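Local coordinates for protein geranyltranstransferase (IspA) (Helicobacter pylori, PDB 3LLW) that probably acts as a magnesium-dependent prenyltransferase of isoprenoid biosynthesis, joining isopentenyl diphosphate to an allylic diphosphate, at residues A[18-22]-A[50-54]; A[10-14]-A[57-61]; A[38-43]-A[109-115]; A[275-280]-A[293-298]. One frame throughout, in Å; residues are numbered along the deposited sequence.

Contact 1: residues A[18-22]-A[50-54]; sequences FESFL and RFRPK. With SO4 (sulfate ion), chain F.
Arg-50, at the N-cap of helix 51-63, sits in the left-handed helical region (phi/psi 65/35) and still aims its CA-to-CB bond at residues 18-22 of helix 6-23. The CA atoms of Glu-19 and Arg-50 lie 8.2 Å apart, those of Phe-18 and Pro-53 8.4 Å. Starting from chi1 m, the arginine bends sharply at chi2 (22°) and brings its NE to 3.0 Å from Glu-19 OE1, a salt bridge with a nearly straight hydrogen bond (171°). Glu-19 reaches it with chi1 t and chi2 p. Leu-22 lays CD1 over one guanidinium face, with CD2 3.6 Å from Arg-50 NH1, and NH2 pairs with Glu-84 and Val-44 O. Phe-18, chi1 t, fills the space alongside: its CE2 is 3.6 Å from Pro-53 CB and 3.8 Å from Arg-50 CG, the latter near the ring plane. A sulfate, probably from the crystallisation liquor, accepts a hydrogen bond from Arg-52 NH2 at O2 (2.8 Å) and a weak one from Phe-51 N at O3 (3.3 Å). The sequence Lys-49-Arg-Phe-Arg-Pro-53 belongs to the GGKRxRP motif of polyprenyl synthases, and the ion's position is consistent with a diphosphate-binding site as in relatives.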
loop_
_atom_site.group_PDB
_atom_site.type_symbol
_atom_site.label_atom_id
_atom_site.label_comp_id
_atom_site.label_asym_id
_atom_site.label_seq_id
_atom_site.Cartn_x
_atom_site.Cartn_y
_atom_site.Cartn_z
ATOM N N PHE A 18 -17.315 16.801 -1.385
ATOM C CA PHE A 18 -16.399 15.678 -1.249
ATOM C C PHE A 18 -17.047 14.599 -0.387
ATOM O O PHE A 18 -16.921 13.409 -0.686
ATOM C CB PHE A 18 -15.036 16.056 -0.656
ATOM C CG PHE A 18 -14.259 14.857 -0.146
ATOM C CD1 PHE A 18 -13.625 13.994 -1.042
ATOM C CD2 PHE A 18 -14.225 14.554 1.222
ATOM C CE1 PHE A 18 -12.940 12.877 -0.590
ATOM C CE2 PHE A 18 -13.543 13.421 1.697
ATOM C CZ PHE A 18 -12.894 12.586 0.795
ATOM N N GLU A 19 -17.726 15.021 0.676
ATOM C CA GLU A 19 -18.349 14.081 1.611
ATOM C C GLU A 19 -19.414 13.224 0.919
ATOM O O GLU A 19 -19.578 12.044 1.234
ATOM C CB GLU A 19 -18.899 14.825 2.837
ATOM C CG GLU A 19 -19.739 13.976 3.830
ATOM C CD GLU A 19 -18.986 12.779 4.437
ATOM O OE1 GLU A 19 -18.026 12.985 5.210
ATOM O OE2 GLU A 19 -19.377 11.625 4.159
ATOM N N SER A 20 -20.103 13.806 -0.056
ATOM C CA SER A 20 -21.149 13.090 -0.773
ATOM C C SER A 20 -20.543 12.048 -1.718
ATOM O O SER A 20 -21.017 10.913 -1.786
ATOM C CB SER A 20 -22.037 14.072 -1.532
ATOM O OG SER A 20 -23.279 13.477 -1.829
ATOM N N PHE A 21 -19.489 12.451 -2.427
ATOM C CA PHE A 21 -18.683 11.569 -3.274
ATOM C C PHE A 21 -18.190 10.313 -2.531
ATOM O O PHE A 21 -18.240 9.209 -3.067
ATOM C CB PHE A 21 -17.505 12.376 -3.831
ATOM C CG PHE A 21 -16.497 11.575 -4.607
ATOM C CD1 PHE A 21 -16.590 11.481 -5.997
ATOM C CD2 PHE A 21 -15.403 10.982 -3.968
ATOM C CE1 PHE A 21 -15.636 10.767 -6.738
ATOM C CE2 PHE A 21 -14.450 10.265 -4.695
ATOM C CZ PHE A 21 -14.562 10.158 -6.082
ATOM N N LEU A 22 -17.789 10.476 -1.302
ATOM C CA LEU A 22 -17.293 9.390 -0.526
ATOM C C LEU A 22 -18.423 8.449 -0.126
ATOM O O LEU A 22 -18.272 7.263 -0.128
ATOM C CB LEU A 22 -16.558 9.952 0.672
ATOM C CG LEU A 22 -16.068 9.066 1.786
ATOM C CD1 LEU A 22 -15.049 9.746 2.602
ATOM C CD2 LEU A 22 -17.173 8.576 2.636
ATOM N N ARG A 50 -13.051 14.174 8.542
ATOM C CA ARG A 50 -12.414 14.416 7.226
ATOM C C ARG A 50 -11.343 15.512 7.271
ATOM O O ARG A 50 -11.178 16.269 6.306
ATOM C CB ARG A 50 -13.464 14.753 6.136
ATOM C CG ARG A 50 -14.167 13.610 5.401
ATOM C CD ARG A 50 -14.171 12.267 6.124
ATOM N NE ARG A 50 -15.448 11.563 6.003
ATOM C CZ ARG A 50 -15.610 10.252 6.138
ATOM N NH1 ARG A 50 -16.822 9.724 6.024
ATOM N NH2 ARG A 50 -14.568 9.462 6.390
ATOM N N PHE A 51 -10.608 15.593 8.378
ATOM C CA PHE A 51 -9.626 16.647 8.549
ATOM C C PHE A 51 -8.583 16.668 7.423
ATOM O O PHE A 51 -8.261 17.728 6.903
ATOM C CB PHE A 51 -8.955 16.588 9.930
ATOM C CG PHE A 51 -8.012 17.744 10.198
ATOM C CD1 PHE A 51 -8.463 19.067 10.124
ATOM C CD2 PHE A 51 -6.676 17.515 10.519
ATOM C CE1 PHE A 51 -7.595 20.133 10.367
ATOM C CE2 PHE A 51 -5.805 18.574 10.771
ATOM C CZ PHE A 51 -6.261 19.884 10.688
ATOM N N ARG A 52 -8.091 15.494 7.034
ATOM C CA ARG A 52 -7.044 15.414 6.027
ATOM C C ARG A 52 -7.495 15.771 4.607
ATOM O O ARG A 52 -6.818 16.570 3.971
ATOM C CB ARG A 52 -6.291 14.076 6.091
ATOM C CG ARG A 52 -5.445 13.941 7.322
ATOM C CD ARG A 52 -5.641 12.578 7.957
ATOM N NE ARG A 52 -5.024 12.541 9.273
ATOM C CZ ARG A 52 -5.693 12.645 10.416
ATOM N NH1 ARG A 52 -5.028 12.611 11.556
ATOM N NH2 ARG A 52 -7.023 12.763 10.423
ATOM N N PRO A 53 -8.616 15.186 4.104
ATOM C CA PRO A 53 -9.112 15.709 2.835
ATOM C C PRO A 53 -9.457 17.201 2.851
ATOM O O PRO A 53 -9.189 17.893 1.866
ATOM C CB PRO A 53 -10.363 14.873 2.568
ATOM C CG PRO A 53 -10.166 13.627 3.338
ATOM C CD PRO A 53 -9.438 14.047 4.567
ATOM N N LYS A 54 -10.015 17.703 3.952
ATOM C CA LYS A 54 -10.240 19.153 4.076
ATOM C C LYS A 54 -8.957 19.976 3.960
ATOM O O LYS A 54 -8.965 21.039 3.340
ATOM C CB LYS A 54 -10.977 19.502 5.358
ATOM C CG LYS A 54 -12.456 19.176 5.302
ATOM C CD LYS A 54 -13.091 19.243 6.674
ATOM C CE LYS A 54 -14.521 18.706 6.601
ATOM N NZ LYS A 54 -15.296 18.984 7.820
HETATM S S SO4 F . -10.343 12.710 12.052
HETATM O O1 SO4 F . -10.854 11.332 12.154
HETATM O O2 SO4 F . -8.944 12.763 12.486
HETATM O O3 SO4 F . -10.454 13.217 10.679
HETATM O O4 SO4 F . -11.123 13.560 12.950
#

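Contact 2: residues A[10-14]-A[57-61]; sequences FYYNE and LAVLC
This is a buried helix-helix contact of the all-alpha isoprenoid synthase fold, where residues 10-14 of the N-terminal helix 6-23 cross residues 57-61 of helix 51-63. The segment axes come within 10.0 Å, with their N-to-C directions 132° apart, and the backbones are nearest at Tyr-11 and Cys-61, whose CA atoms are 6.0 Å apart. Tyr-11 (chi1 162°, chi2 63°) points toward the other helix and lays its ring along it: CE1 is 3.3 Å from Ala-58 N and 4.0 Å from Leu-57 CB, while CZ is 3.8 Å from Ala-58 CB. Its hydroxyl hydrogen-bonds to Lys-54 O, one turn earlier on helix 51-63. Glu-14, also on the facing side, contributes its aliphatic part here and sends its carboxylate to Gln-73 and Tyr-69. Tyr-69 adds its ring edge-to-face with Phe-10, so helix 66-71 closes one flank; helix 287-301 closes another through Asn-292 and Leu-296 against Tyr-11. The thiol of Cys-61, with chi1 m, sits among Phe-10, Tyr-11 and Glu-14: SG is 4.0 Å from Glu-14 CB, 5.2 Å from the Phe-10 ring centroid in an oblique approach, and 5.4 Å from the Tyr-11 centroid, at the ring edge, with CD1 of that tyrosine 4.1 Å away.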
loop_
_atom_site.group_PDB
_atom_site.type_symbol
_atom_site.label_atom_id
_atom_site.label_comp_id
_atom_site.label_asym_id
_atom_site.label_seq_id
_atom_site.Cartn_x
_atom_site.Cartn_y
_atom_site.Cartn_z
ATOM N N PHE A 10 -16.863 28.893 -1.547
ATOM C CA PHE A 10 -16.648 27.878 -2.570
ATOM C C PHE A 10 -15.966 26.641 -1.973
ATOM O O PHE A 10 -16.319 25.507 -2.302
ATOM C CB PHE A 10 -15.801 28.458 -3.708
ATOM C CG PHE A 10 -15.334 27.439 -4.701
ATOM C CD1 PHE A 10 -16.183 26.995 -5.707
ATOM C CD2 PHE A 10 -14.036 26.935 -4.644
ATOM C CE1 PHE A 10 -15.753 26.048 -6.638
ATOM C CE2 PHE A 10 -13.600 25.984 -5.566
ATOM C CZ PHE A 10 -14.460 25.541 -6.564
ATOM N N TYR A 11 -14.986 26.887 -1.105
ATOM C CA TYR A 11 -14.230 25.836 -0.442
ATOM C C TYR A 11 -15.094 25.017 0.512
ATOM O O TYR A 11 -15.041 23.785 0.486
ATOM C CB TYR A 11 -13.009 26.420 0.279
ATOM C CG TYR A 11 -12.416 25.500 1.331
ATOM C CD1 TYR A 11 -11.865 24.259 0.979
ATOM C CD2 TYR A 11 -12.401 25.870 2.674
ATOM C CE1 TYR A 11 -11.338 23.421 1.926
ATOM C CE2 TYR A 11 -11.854 25.037 3.632
ATOM C CZ TYR A 11 -11.327 23.811 3.250
ATOM O OH TYR A 11 -10.790 22.976 4.193
ATOM N N TYR A 12 -15.893 25.691 1.333
ATOM C CA TYR A 12 -16.802 25.002 2.258
ATOM C C TYR A 12 -17.792 24.091 1.534
ATOM O O TYR A 12 -18.170 23.033 2.037
ATOM C CB TYR A 12 -17.573 26.007 3.120
ATOM C CG TYR A 12 -16.792 26.580 4.285
ATOM C CD1 TYR A 12 -15.758 25.859 4.888
ATOM C CD2 TYR A 12 -17.108 27.837 4.805
ATOM C CE1 TYR A 12 -15.047 26.380 5.961
ATOM C CE2 TYR A 12 -16.407 28.364 5.887
ATOM C CZ TYR A 12 -15.380 27.628 6.460
ATOM O OH TYR A 12 -14.679 28.140 7.531
ATOM N N ASN A 13 -18.196 24.516 0.346
ATOM C CA ASN A 13 -19.134 23.765 -0.454
ATOM C C ASN A 13 -18.470 22.542 -1.108
ATOM O O ASN A 13 -19.103 21.492 -1.234
ATOM C CB ASN A 13 -19.784 24.689 -1.485
ATOM C CG ASN A 13 -20.853 24.009 -2.289
ATOM O OD1 ASN A 13 -20.847 24.081 -3.519
ATOM N ND2 ASN A 13 -21.778 23.329 -1.608
ATOM N N GLU A 14 -17.202 22.681 -1.505
ATOM C CA GLU A 14 -16.430 21.541 -2.013
ATOM C C GLU A 14 -16.188 20.450 -0.967
ATOM O O GLU A 14 -16.171 19.270 -1.298
ATOM C CB GLU A 14 -15.115 21.991 -2.641
ATOM C CG GLU A 14 -15.316 22.694 -3.980
ATOM C CD GLU A 14 -16.217 21.901 -4.930
ATOM O OE1 GLU A 14 -15.934 20.701 -5.160
ATOM O OE2 GLU A 14 -17.201 22.477 -5.449
ATOM N N LEU A 57 -7.979 19.861 0.250
ATOM C CA LEU A 57 -8.873 20.745 -0.494
ATOM C C LEU A 57 -8.706 22.230 -0.159
ATOM O O LEU A 57 -8.931 23.068 -1.013
ATOM C CB LEU A 57 -10.322 20.308 -0.331
ATOM C CG LEU A 57 -10.705 18.999 -1.012
ATOM C CD1 LEU A 57 -12.069 18.510 -0.490
ATOM C CD2 LEU A 57 -10.729 19.191 -2.519
ATOM N N ALA A 58 -8.279 22.542 1.059
ATOM C CA ALA A 58 -7.986 23.920 1.441
ATOM C C ALA A 58 -6.907 24.528 0.560
ATOM O O ALA A 58 -7.056 25.647 0.121
ATOM C CB ALA A 58 -7.576 24.004 2.890
ATOM N N VAL A 59 -5.845 23.767 0.301
ATOM C CA VAL A 59 -4.709 24.217 -0.504
ATOM C C VAL A 59 -5.098 24.289 -1.974
ATOM O O VAL A 59 -4.795 25.253 -2.668
ATOM C CB VAL A 59 -3.484 23.278 -0.331
ATOM C CG1 VAL A 59 -2.238 23.855 -0.996
ATOM C CG2 VAL A 59 -3.190 23.062 1.124
ATOM N N LEU A 60 -5.794 23.262 -2.429
ATOM C CA LEU A 60 -6.137 23.110 -3.822
ATOM C C LEU A 60 -7.188 24.103 -4.338
ATOM O O LEU A 60 -6.960 24.763 -5.361
ATOM C CB LEU A 60 -6.571 21.676 -4.046
ATOM C CG LEU A 60 -6.986 21.259 -5.437
ATOM C CD1 LEU A 60 -5.768 21.099 -6.343
ATOM C CD2 LEU A 60 -7.679 19.969 -5.241
ATOM N N CYS A 61 -8.310 24.230 -3.624
ATOM C CA CYS A 61 -9.369 25.199 -3.966
ATOM C C CYS A 61 -8.871 26.638 -4.001
ATOM O O CYS A 61 -9.344 27.440 -4.804
ATOM C CB CYS A 61 -10.526 25.135 -2.969
ATOM S SG CYS A 61 -11.467 23.626 -3.011
#

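Contact 3: residues A[38-43]-A[109-115]; sequences KAFFEM and PTLHAKY
Leu-111 and Ala-39 mark the apolar centre, their CA atoms 7.4 Å apart. Leu-111, with chi1 m and chi2 t, swings CD2 to 3.7 Å from Met-43 CE, 3.7 Å from Ala-39 O and 4.3 Å from Ala-39 CB. Met-43 folds back with chi1 and chi2 both m, so that its CE also lies 3.7 Å from Pro-109 O. Helix 117-137 adds Ile-123, which touches both Ala-39 and Leu-111. Tyr-115 (chi1 m) brings CE2 to 3.6 Å from Ala-39 CB. Helix 36-45 is thus joined to the short helix 111-114, which follows the small hairpin just after the aspartate-rich region of the prenyltransferase fold; the Thr-110 side chain is about 9 Å from those of Asp-94 and Asp-100, which bind Mg(2+) in a crystal structure of this protein, although no metal is bound to this chain here. Thr-110, at the N-cap, turns its CB away from helix 36-45 and hydrogen-bonds through OG1 to Ala-102 O. Helix 36-45 also sets Phe-40 against Ile-158 of the second subunit. At the polar edge, Glu-42 extends (chi1 and chi2 t) and divides its carboxylate: OE1 accepts the Tyr-115 OH at 2.6 Å, and OE2 forms a salt bridge with NZ of the all-t Lys-114 at 2.9 Å.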
loop_
_atom_site.group_PDB
_atom_site.type_symbol
_atom_site.label_atom_id
_atom_site.label_comp_id
_atom_site.label_asym_id
_atom_site.label_seq_id
_atom_site.Cartn_x
_atom_site.Cartn_y
_atom_site.Cartn_z
ATOM N N LYS A 38 -19.147 -5.231 1.529
ATOM C CA LYS A 38 -19.723 -4.206 2.407
ATOM C C LYS A 38 -18.735 -3.826 3.511
ATOM O O LYS A 38 -18.621 -2.652 3.869
ATOM C CB LYS A 38 -21.102 -4.596 2.988
ATOM C CG LYS A 38 -21.248 -6.037 3.484
ATOM C CD LYS A 38 -22.351 -6.816 2.738
ATOM C CE LYS A 38 -22.080 -6.989 1.231
ATOM N NZ LYS A 38 -20.944 -7.913 0.926
ATOM N N ALA A 39 -18.003 -4.824 4.011
ATOM C CA ALA A 39 -16.984 -4.625 5.039
ATOM C C ALA A 39 -15.791 -3.769 4.569
ATOM O O ALA A 39 -15.130 -3.143 5.394
ATOM C CB ALA A 39 -16.496 -5.946 5.523
ATOM N N PHE A 40 -15.526 -3.754 3.261
ATOM C CA PHE A 40 -14.409 -2.988 2.683
ATOM C C PHE A 40 -14.435 -1.494 3.011
ATOM O O PHE A 40 -13.458 -0.969 3.529
ATOM C CB PHE A 40 -14.322 -3.195 1.159
ATOM C CG PHE A 40 -13.218 -2.409 0.497
ATOM C CD1 PHE A 40 -11.878 -2.613 0.852
ATOM C CD2 PHE A 40 -13.514 -1.467 -0.486
ATOM C CE1 PHE A 40 -10.861 -1.895 0.238
ATOM C CE2 PHE A 40 -12.500 -0.736 -1.113
ATOM C CZ PHE A 40 -11.175 -0.945 -0.757
ATOM N N PHE A 41 -15.553 -0.824 2.728
ATOM C CA PHE A 41 -15.634 0.628 2.861
ATOM C C PHE A 41 -16.353 1.091 4.130
ATOM O O PHE A 41 -16.383 2.282 4.438
ATOM C CB PHE A 41 -16.300 1.217 1.621
ATOM C CG PHE A 41 -15.631 2.469 1.103
ATOM C CD1 PHE A 41 -14.313 2.436 0.636
ATOM C CD2 PHE A 41 -16.328 3.675 1.060
ATOM C CE1 PHE A 41 -13.689 3.596 0.137
ATOM C CE2 PHE A 41 -15.724 4.838 0.567
ATOM C CZ PHE A 41 -14.398 4.797 0.104
ATOM N N GLU A 42 -16.917 0.136 4.863
ATOM C CA GLU A 42 -17.733 0.391 6.040
ATOM C C GLU A 42 -17.121 1.378 7.045
ATOM O O GLU A 42 -17.793 2.317 7.477
ATOM C CB GLU A 42 -18.044 -0.942 6.738
ATOM C CG GLU A 42 -19.212 -0.876 7.690
ATOM C CD GLU A 42 -19.610 -2.241 8.239
ATOM O OE1 GLU A 42 -19.523 -3.243 7.494
ATOM O OE2 GLU A 42 -20.027 -2.305 9.415
ATOM N N MET A 43 -15.850 1.170 7.407
ATOM C CA MET A 43 -15.161 2.056 8.354
ATOM C C MET A 43 -14.786 3.414 7.731
ATOM O O MET A 43 -14.523 4.381 8.456
ATOM C CB MET A 43 -13.924 1.377 8.959
ATOM C CG MET A 43 -14.198 0.079 9.707
ATOM S SD MET A 43 -15.518 0.161 10.944
ATOM C CE MET A 43 -16.732 -0.909 10.268
ATOM N N PRO A 109 -19.628 -0.654 15.736
ATOM C CA PRO A 109 -18.712 -1.800 15.879
ATOM C C PRO A 109 -17.506 -1.706 14.940
ATOM O O PRO A 109 -17.644 -1.286 13.785
ATOM C CB PRO A 109 -19.577 -3.014 15.502
ATOM C CG PRO A 109 -20.997 -2.549 15.613
ATOM C CD PRO A 109 -20.978 -1.071 15.306
ATOM N N THR A 110 -16.335 -2.068 15.453
ATOM C CA THR A 110 -15.147 -2.219 14.624
ATOM C C THR A 110 -15.205 -3.557 13.874
ATOM O O THR A 110 -15.993 -4.446 14.236
ATOM C CB THR A 110 -13.868 -2.139 15.460
ATOM O OG1 THR A 110 -13.968 -3.059 16.545
ATOM C CG2 THR A 110 -13.673 -0.728 16.007
ATOM N N LEU A 111 -14.369 -3.699 12.844
ATOM C CA LEU A 111 -14.411 -4.881 11.984
ATOM C C LEU A 111 -14.187 -6.241 12.661
ATOM O O LEU A 111 -14.810 -7.229 12.270
ATOM C CB LEU A 111 -13.476 -4.719 10.789
ATOM C CG LEU A 111 -13.820 -3.599 9.813
ATOM C CD1 LEU A 111 -12.664 -3.349 8.848
ATOM C CD2 LEU A 111 -15.085 -3.936 9.043
ATOM N N HIS A 112 -13.323 -6.306 13.668
ATOM C CA HIS A 112 -13.095 -7.593 14.330
ATOM C C HIS A 112 -14.206 -7.957 15.305
ATOM O O HIS A 112 -14.416 -9.136 15.611
ATOM C CB HIS A 112 -11.742 -7.631 15.034
ATOM C CG HIS A 112 -11.570 -6.557 16.049
ATOM N ND1 HIS A 112 -11.202 -5.272 15.703
ATOM C CD2 HIS A 112 -11.733 -6.561 17.395
ATOM C CE1 HIS A 112 -11.141 -4.529 16.794
ATOM N NE2 HIS A 112 -11.455 -5.288 17.834
ATOM N N ALA A 113 -14.903 -6.940 15.803
ATOM C CA ALA A 113 -16.053 -7.168 16.659
ATOM C C ALA A 113 -17.236 -7.623 15.813
ATOM O O ALA A 113 -17.892 -8.623 16.138
ATOM C CB ALA A 113 -16.401 -5.911 17.453
ATOM N N LYS A 114 -17.487 -6.902 14.722
ATOM C CA LYS A 114 -18.627 -7.172 13.853
ATOM C C LYS A 114 -18.449 -8.445 13.036
ATOM O O LYS A 114 -19.401 -9.209 12.841
ATOM C CB LYS A 114 -18.904 -5.984 12.935
ATOM C CG LYS A 114 -20.215 -6.116 12.164
ATOM C CD LYS A 114 -20.550 -4.859 11.379
ATOM C CE LYS A 114 -21.803 -5.074 10.536
ATOM N NZ LYS A 114 -22.398 -3.798 10.072
ATOM N N TYR A 115 -17.227 -8.686 12.578
ATOM C CA TYR A 115 -16.962 -9.850 11.733
ATOM C C TYR A 115 -15.995 -10.806 12.418
ATOM O O TYR A 115 -16.420 -11.658 13.200
ATOM C CB TYR A 115 -16.444 -9.406 10.364
ATOM C CG TYR A 115 -17.368 -8.461 9.629
ATOM C CD1 TYR A 115 -18.583 -8.912 9.087
ATOM C CD2 TYR A 115 -17.029 -7.119 9.460
ATOM C CE1 TYR A 115 -19.434 -8.045 8.398
ATOM C CE2 TYR A 115 -17.868 -6.244 8.785
ATOM C CZ TYR A 115 -19.060 -6.712 8.244
ATOM O OH TYR A 115 -19.882 -5.835 7.571
#

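Contact 4: residues A[275-280]-A[293-298]; sequences VLNDLD and LNALLN
Val-275, near the end of helix 261-279, points toward residues 293-298 and sets its CG1 3.7 Å from Leu-297 CD1. Next comes Leu-276, the residue where the backbones are nearest: its CA is 7.4 Å from the CA of Asn-294. Its CA-to-CB bond leaves sideways, but an unusual rotamer (chi1 -96°, chi2 21°) turns the branched end inward, CD1 reaching 3.9 Å from Leu-297 CD1 and CD2 4.4 Å from Asn-298 OD1. One turn further on, Leu-279 (chi1 t, chi2 p) points across the gap and makes three contacts: CD1 to Leu-293 CB at 3.8 Å, CD2 to Asn-294 CA at 3.8 Å, and CD2 to Leu-297 CD1 at 3.8 Å. Asp-280 already lies past the helix, its OD2 4.3 Å from Asn-294 ND2. The two helical segments run almost antiparallel, at 170° with axes 11.0 Å apart at closest approach, as the two arms of the last helical hairpin of the modelled chain. Leu-297 (chi1 m, chi2 t) reaches between the arms, and Phe-218 of helix 209-236 touches it, as it does Val-275 and Leu-279. Leu-293 also touches Ala-58 of helix 51-63, and Leu-296, out of reach of 275-280, packs on Leu-55 there. With no hydrogen bond or salt bridge between the segments, this pairing rests on aliphatic packing, with asparagines and an aspartate along its more exposed edge.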
loop_
_atom_site.group_PDB
_atom_site.type_symbol
_atom_site.label_atom_id
_atom_site.label_comp_id
_atom_site.label_asym_id
_atom_site.label_seq_id
_atom_site.Cartn_x
_atom_site.Cartn_y
_atom_site.Cartn_z
ATOM N N VAL A 275 1.738 29.013 15.261
ATOM C CA VAL A 275 1.141 28.473 14.035
ATOM C C VAL A 275 0.429 29.591 13.276
ATOM O O VAL A 275 0.770 29.866 12.123
ATOM C CB VAL A 275 0.187 27.249 14.347
ATOM C CG1 VAL A 275 -0.774 26.965 13.219
ATOM C CG2 VAL A 275 0.994 25.994 14.637
ATOM N N LEU A 276 -0.511 30.265 13.947
ATOM C CA LEU A 276 -1.272 31.381 13.361
ATOM C C LEU A 276 -0.397 32.554 12.900
ATOM O O LEU A 276 -0.670 33.164 11.873
ATOM C CB LEU A 276 -2.359 31.858 14.330
ATOM C CG LEU A 276 -3.802 31.337 14.183
ATOM C CD1 LEU A 276 -3.939 30.016 13.396
ATOM C CD2 LEU A 276 -4.491 31.230 15.555
ATOM N N ASN A 277 0.668 32.834 13.640
ATOM C CA ASN A 277 1.585 33.913 13.299
ATOM C C ASN A 277 2.461 33.607 12.085
ATOM O O ASN A 277 2.743 34.491 11.280
ATOM C CB ASN A 277 2.456 34.277 14.507
ATOM C CG ASN A 277 3.033 35.669 14.406
ATOM O OD1 ASN A 277 2.296 36.655 14.295
ATOM N ND2 ASN A 277 4.360 35.761 14.436
ATOM N N ASP A 278 2.885 32.351 11.968
ATOM C CA ASP A 278 3.667 31.865 10.828
ATOM C C ASP A 278 2.785 31.832 9.585
ATOM O O ASP A 278 3.246 32.048 8.461
ATOM C CB ASP A 278 4.186 30.457 11.125
ATOM C CG ASP A 278 5.667 30.288 10.807
ATOM O OD1 ASP A 278 6.102 29.125 10.656
ATOM O OD2 ASP A 278 6.397 31.304 10.720
ATOM N N LEU A 279 1.504 31.571 9.820
ATOM C CA LEU A 279 0.483 31.555 8.789
ATOM C C LEU A 279 0.169 32.954 8.262
ATOM O O LEU A 279 -0.106 33.124 7.079
ATOM C CB LEU A 279 -0.784 30.883 9.342
ATOM C CG LEU A 279 -2.007 30.682 8.454
ATOM C CD1 LEU A 279 -1.698 29.750 7.290
ATOM C CD2 LEU A 279 -3.144 30.151 9.293
ATOM N N ASP A 280 0.224 33.960 9.134
ATOM C CA ASP A 280 -0.068 35.343 8.727
ATOM C C ASP A 280 1.096 36.022 7.982
ATOM O O ASP A 280 1.017 37.200 7.638
ATOM C CB ASP A 280 -0.553 36.186 9.921
ATOM C CG ASP A 280 -1.836 35.632 10.565
ATOM O OD1 ASP A 280 -2.117 36.008 11.722
ATOM O OD2 ASP A 280 -2.555 34.812 9.945
ATOM N N LEU A 293 -6.743 28.213 4.911
ATOM C CA LEU A 293 -6.022 27.611 6.021
ATOM C C LEU A 293 -6.402 28.219 7.366
ATOM O O LEU A 293 -6.682 27.487 8.313
ATOM C CB LEU A 293 -4.509 27.655 5.790
ATOM C CG LEU A 293 -3.985 26.735 4.673
ATOM C CD1 LEU A 293 -2.488 26.875 4.526
ATOM C CD2 LEU A 293 -4.367 25.287 4.927
ATOM N N ASN A 294 -6.453 29.550 7.422
ATOM C CA ASN A 294 -6.854 30.284 8.622
ATOM C C ASN A 294 -8.224 29.846 9.127
ATOM O O ASN A 294 -8.388 29.605 10.330
ATOM C CB ASN A 294 -6.822 31.792 8.346
ATOM C CG ASN A 294 -7.132 32.635 9.566
ATOM O OD1 ASN A 294 -8.178 33.274 9.621
ATOM N ND2 ASN A 294 -6.217 32.662 10.534
ATOM N N ALA A 295 -9.176 29.705 8.202
ATOM C CA ALA A 295 -10.548 29.335 8.547
ATOM C C ALA A 295 -10.626 27.935 9.128
ATOM O O ALA A 295 -11.307 27.712 10.132
ATOM C CB ALA A 295 -11.439 29.438 7.345
ATOM N N LEU A 296 -9.910 27.007 8.492
ATOM C CA LEU A 296 -9.892 25.610 8.904
ATOM C C LEU A 296 -9.322 25.463 10.310
ATOM O O LEU A 296 -9.897 24.762 11.147
ATOM C CB LEU A 296 -9.067 24.781 7.919
ATOM C CG LEU A 296 -9.626 23.467 7.367
ATOM C CD1 LEU A 296 -8.486 22.666 6.750
ATOM C CD2 LEU A 296 -10.413 22.622 8.387
ATOM N N LEU A 297 -8.204 26.144 10.558
ATOM C CA LEU A 297 -7.531 26.098 11.854
ATOM C C LEU A 297 -8.340 26.715 12.982
ATOM O O LEU A 297 -8.311 26.207 14.100
ATOM C CB LEU A 297 -6.163 26.766 11.789
ATOM C CG LEU A 297 -5.124 26.249 10.790
ATOM C CD1 LEU A 297 -3.816 26.893 11.128
ATOM C CD2 LEU A 297 -4.986 24.728 10.791
ATOM N N ASN A 298 -9.056 27.802 12.692
ATOM C CA ASN A 298 -9.901 28.449 13.702
ATOM C C ASN A 298 -11.064 27.555 14.117
ATOM O O ASN A 298 -11.475 27.564 15.278
ATOM C CB ASN A 298 -10.403 29.827 13.237
ATOM C CG ASN A 298 -9.330 30.912 13.346
ATOM O OD1 ASN A 298 -8.728 31.119 14.406
ATOM N ND2 ASN A 298 -9.093 31.616 12.244
#

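How the contacts relate
From the N terminus, contact 2 opens first on helix 6-23, followed by contact 1 further along that helix. Contact 3 opens on helix 36-45 before either has closed. Helix 51-63 then closes contact 1 and, two turns later, contact 2, so contact 1 nests inside contact 2; the two touch where Tyr-11 OH meets Lys-54 O. Contact 3, closed only at residues 109-115, crosses both, and it meets contact 1 where Phe-41 packs on Leu-22 O. Contact 4 follows in series as the C-terminal hairpin. Its helix 287-301 returns to the first helices, Leu-296 touching both Tyr-11 and Lys-54, whereas contact 3 lies across the chain's centre, about 36 Å away between contact centres.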